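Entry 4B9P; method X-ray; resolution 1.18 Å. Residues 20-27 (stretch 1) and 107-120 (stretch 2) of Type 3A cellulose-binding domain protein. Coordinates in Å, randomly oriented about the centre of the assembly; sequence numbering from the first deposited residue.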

# COMPACT_ATOMS: atom_id res chain seq x y z
N THR A 20 12.71 -9.20 -5.24
CA THR A 20 11.49 -9.97 -5.12
C THR A 20 10.74 -9.95 -6.45
O THR A 20 10.80 -8.93 -7.16
N LYS A 21 9.94 -10.99 -6.73
CA LYS A 21 9.06 -10.91 -7.90
C LYS A 21 7.66 -10.44 -7.51
O LYS A 21 6.78 -10.34 -8.37
N GLU A 22 7.46 -10.10 -6.23
CA GLU A 22 6.23 -9.45 -5.82
C GLU A 22 6.44 -8.61 -4.61
O GLU A 22 7.07 -9.02 -3.65
N LEU A 23 5.93 -7.38 -4.65
CA LEU A 23 5.87 -6.55 -3.44
C LEU A 23 4.72 -7.07 -2.60
O LEU A 23 3.64 -7.30 -3.11
N GLN A 24 4.97 -7.24 -1.30
CA GLN A 24 3.94 -7.73 -0.39
C GLN A 24 3.80 -6.82 0.84
O GLN A 24 4.04 -7.23 1.96
N PRO A 25 3.37 -5.57 0.62
CA PRO A 25 3.04 -4.72 1.77
C PRO A 25 1.75 -5.17 2.44
O PRO A 25 0.75 -5.50 1.76
N ARG A 26 1.79 -5.24 3.77
CA ARG A 26 0.60 -5.51 4.55
C ARG A 26 0.33 -4.29 5.40
O ARG A 26 1.27 -3.77 6.02
N ILE A 27 -0.92 -3.83 5.43
CA ILE A 27 -1.24 -2.54 6.02
C ILE A 27 -2.44 -2.67 6.94
O ILE A 27 -3.39 -3.39 6.63
N ILE A 107 -5.29 -4.91 5.17
CA ILE A 107 -5.24 -5.17 3.74
C ILE A 107 -3.96 -5.91 3.44
O ILE A 107 -2.87 -5.40 3.72
N ILE A 108 -4.09 -7.09 2.82
CA ILE A 108 -2.96 -7.90 2.38
C ILE A 108 -2.91 -7.78 0.86
O ILE A 108 -3.88 -8.16 0.21
N SER A 109 -1.80 -7.28 0.32
CA SER A 109 -1.69 -7.00 -1.11
C SER A 109 -0.50 -7.68 -1.72
O SER A 109 0.48 -7.98 -1.05
N ARG A 110 -0.59 -7.86 -3.03
CA ARG A 110 0.55 -8.30 -3.85
C ARG A 110 0.60 -7.42 -5.08
O ARG A 110 -0.42 -7.20 -5.71
N ILE A 111 1.80 -7.01 -5.47
CA ILE A 111 1.98 -6.14 -6.63
C ILE A 111 3.18 -6.67 -7.42
O ILE A 111 4.24 -6.97 -6.88
N GLY A 112 3.01 -6.76 -8.74
CA GLY A 112 4.11 -7.16 -9.59
C GLY A 112 3.66 -7.44 -10.99
O GLY A 112 2.49 -7.22 -11.37
N ASN A 113 4.60 -7.92 -11.81
CA ASN A 113 4.32 -8.30 -13.19
C ASN A 113 3.19 -9.35 -13.17
O ASN A 113 3.29 -10.34 -12.43
N SER A 114 2.13 -9.13 -13.95
CA SER A 114 0.99 -10.04 -13.97
C SER A 114 1.41 -11.51 -14.17
O SER A 114 0.75 -12.41 -13.67
N TYR A 115 2.46 -11.74 -14.94
CA TYR A 115 2.92 -13.11 -15.22
C TYR A 115 3.64 -13.72 -14.02
O TYR A 115 3.72 -14.93 -13.90
N ALA A 116 4.20 -12.91 -13.15
CA ALA A 116 4.83 -13.39 -11.93
C ALA A 116 3.82 -13.69 -10.85
O ALA A 116 4.04 -14.57 -10.04
N LEU A 117 2.70 -12.99 -10.86
CA LEU A 117 1.77 -13.12 -9.75
C LEU A 117 0.92 -14.38 -9.89
O LEU A 117 0.24 -14.80 -8.97
N SER A 118 0.98 -15.00 -11.07
CA SER A 118 0.27 -16.23 -11.31
C SER A 118 1.01 -17.49 -10.81
O SER A 118 0.46 -18.59 -10.86
N LEU A 119 2.23 -17.30 -10.32
CA LEU A 119 3.09 -18.38 -9.78
C LEU A 119 3.46 -19.40 -10.85
O LEU A 119 3.66 -20.60 -10.57
N ALA A 120 3.53 -18.92 -12.07
CA ALA A 120 4.06 -19.69 -13.17
C ALA A 120 5.31 -18.94 -13.60
O ALA A 120 5.55 -17.82 -13.13

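The two stretches run antiparallel, and the strongest polar links between them are backbone pairs. Leu23 N donates to Ile111 O at 2.8 Å and Ile111 N returns a bond to Leu23 O at 3.0 Å; farther along, Ile27 N meets Ile107 O at 3.0 Å and Ile107 N meets Ile27 O at 2.8 Å. Between these pairs the backbone bonding is sparser. Pro25 has no amide hydrogen to give, so it can take part only as an acceptor, and the bond from Ser109 N to Pro25 O is weak at 3.4 Å. A water bridges the two stretches here: it donates to Pro25 O and to Ile107 O, each at 2.8 Å, and accepts from Ser109 OG at 2.7 Å, the serine side chain being in the m rotamer.

The charged side chains add a second layer. Arg110 (chi1 m, chi2 t, chi3 m) bends at chi3 so that NH1 donates to Leu117 O at 3.1 Å within its own stretch, while the same nitrogen forms a salt bridge with Glu22 OE2 at 3.3 Å, a weak hydrogen bond. The carboxylate lies at the edge of the guanidinium, near its plane, where the N-H groups point. The long arginine thus ties the strand to the turn of weak helix that follows it and to the neighbouring stretch.

Water also spans the gap elsewhere. One molecule donates to Lys21 O at 2.7 Å and accepts from Asn113 N at 2.8 Å; another accepts from Arg26 NE at 3.1 Å and donates to Ser109 O at 2.9 Å.

Apolar packing fills the remaining space. Leu23 (m, t) and Ile111 lie side by side, CB to CB 4.1 Å, and Ile111 CD1 reaches Pro25 CD at 3.7 Å, an apolar contact made by the proline ring's CD. Arg26 and Ile108 share one face of the sheet: Arg26, extended beyond an m chi1, brings NE within 3.7 Å of Ile108 CG2, and Ile108 CD1 covers one face of the guanidinium. Ile27 and Ile107, both m, t, occupy the other face, their branched side chains buried.

At the far end, Ala116 points toward the first stretch, its CB 3.8 Å from Lys21 O; its methyl group fits close to the backbone. At Gly112 a CB would point toward the first stretch and clash with Lys21 O. Leu117 CD1 packs 4.0 Å from Glu22 CB, and at the periphery Lys21 (p, t, t, p) carries NZ to 3.9 Å from Leu119 CD2.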

# COMPACT_ATOMS: atom_id res chain seq x y z
CB THR A 20 10.60 -9.40 -3.99
OG1 THR A 20 9.47 -10.25 -3.83
CG2 THR A 20 10.10 -7.96 -4.26
CB LYS A 21 9.01 -12.21 -8.67
CG LYS A 21 8.46 -13.36 -7.87
CD LYS A 21 8.47 -14.63 -8.79
CE LYS A 21 8.26 -15.93 -8.07
NZ LYS A 21 6.84 -16.08 -7.63
CB GLU A 22 5.05 -10.39 -5.59
CG GLU A 22 5.28 -11.74 -5.10
CD GLU A 22 3.96 -12.53 -5.00
OE1 GLU A 22 3.25 -12.30 -4.02
OE2 GLU A 22 3.61 -13.34 -5.90
CB LEU A 23 5.60 -5.10 -3.81
CG LEU A 23 6.51 -4.48 -4.86
CD1 LEU A 23 6.12 -3.02 -5.15
CD2 LEU A 23 7.98 -4.59 -4.47
CB GLN A 24 4.24 -9.16 0.05
CG GLN A 24 3.99 -10.14 -1.08
CD GLN A 24 3.82 -11.56 -0.57
OE1 GLN A 24 3.88 -11.82 0.65
NE2 GLN A 24 3.61 -12.48 -1.49
CB PRO A 25 2.88 -3.34 1.12
CG PRO A 25 2.34 -3.65 -0.22
CD PRO A 25 3.00 -4.94 -0.65
CB ARG A 26 0.82 -6.75 5.41
CG ARG A 26 1.03 -7.96 4.52
CD ARG A 26 1.07 -9.23 5.26
NE ARG A 26 0.97 -10.33 4.30
CZ ARG A 26 0.77 -11.58 4.67
NH1 ARG A 26 0.69 -11.89 5.95
NH2 ARG A 26 0.65 -12.53 3.75
CB ILE A 27 -1.51 -1.54 4.87
CG1 ILE A 27 -0.20 -1.31 4.06
CG2 ILE A 27 -2.03 -0.24 5.37
CD1 ILE A 27 -0.39 -0.63 2.68
CB ILE A 107 -5.30 -3.88 2.92
CG1 ILE A 107 -6.52 -3.06 3.35
CG2 ILE A 107 -5.35 -4.20 1.42
CD1 ILE A 107 -6.62 -1.75 2.72
CB ILE A 108 -3.16 -9.37 2.82
CG1 ILE A 108 -3.15 -9.48 4.36
CG2 ILE A 108 -2.09 -10.26 2.20
CD1 ILE A 108 -3.26 -10.87 4.87
CB SER A 109 -1.50 -5.51 -1.33
OG SER A 109 -2.55 -4.75 -0.75
CB ARG A 110 0.40 -9.78 -4.26
CG ARG A 110 0.40 -10.73 -3.08
CD ARG A 110 0.50 -12.16 -3.56
NE ARG A 110 -0.70 -12.48 -4.27
CZ ARG A 110 -0.79 -13.15 -5.42
NH1 ARG A 110 0.29 -13.60 -6.08
NH2 ARG A 110 -1.99 -13.35 -5.90
CB ILE A 111 2.29 -4.66 -6.22
CG1 ILE A 111 1.11 -4.09 -5.39
CG2 ILE A 111 2.58 -3.76 -7.42
CD1 ILE A 111 1.33 -4.16 -3.91
CB ASN A 113 5.63 -8.89 -13.75
CG ASN A 113 5.58 -9.27 -15.21
OD1 ASN A 113 4.60 -9.81 -15.69
ND2 ASN A 113 6.68 -9.06 -15.90
CB SER A 114 -0.01 -9.57 -15.03
OG SER A 114 0.59 -9.61 -16.34
CB TYR A 115 3.82 -13.14 -16.46
CG TYR A 115 3.09 -12.94 -17.75
CD1 TYR A 115 2.73 -11.65 -18.19
CD2 TYR A 115 2.74 -14.03 -18.54
CE1 TYR A 115 2.07 -11.46 -19.38
CE2 TYR A 115 2.07 -13.83 -19.72
CZ TYR A 115 1.75 -12.55 -20.15
OH TYR A 115 1.08 -12.38 -21.33
CB ALA A 116 5.84 -12.39 -11.43
CB LEU A 117 0.92 -11.87 -9.61
CG LEU A 117 1.54 -10.87 -8.61
CD1 LEU A 117 2.97 -10.45 -8.97
CD2 LEU A 117 0.63 -9.67 -8.43
CB SER A 118 -0.10 -16.33 -12.79
OG SER A 118 1.04 -16.37 -13.62
CB LEU A 119 2.45 -19.09 -8.60
CG LEU A 119 2.06 -18.15 -7.47
CD1 LEU A 119 1.73 -19.02 -6.29
CD2 LEU A 119 3.17 -17.14 -7.12
CB ALA A 120 3.05 -19.79 -14.30
O HOH W 1 6.94 -8.98 -10.71
O HOH W 2 6.76 -16.89 -10.63
O HOH W 3 -1.55 -3.98 1.65
O HOH W 4 1.10 -9.67 1.25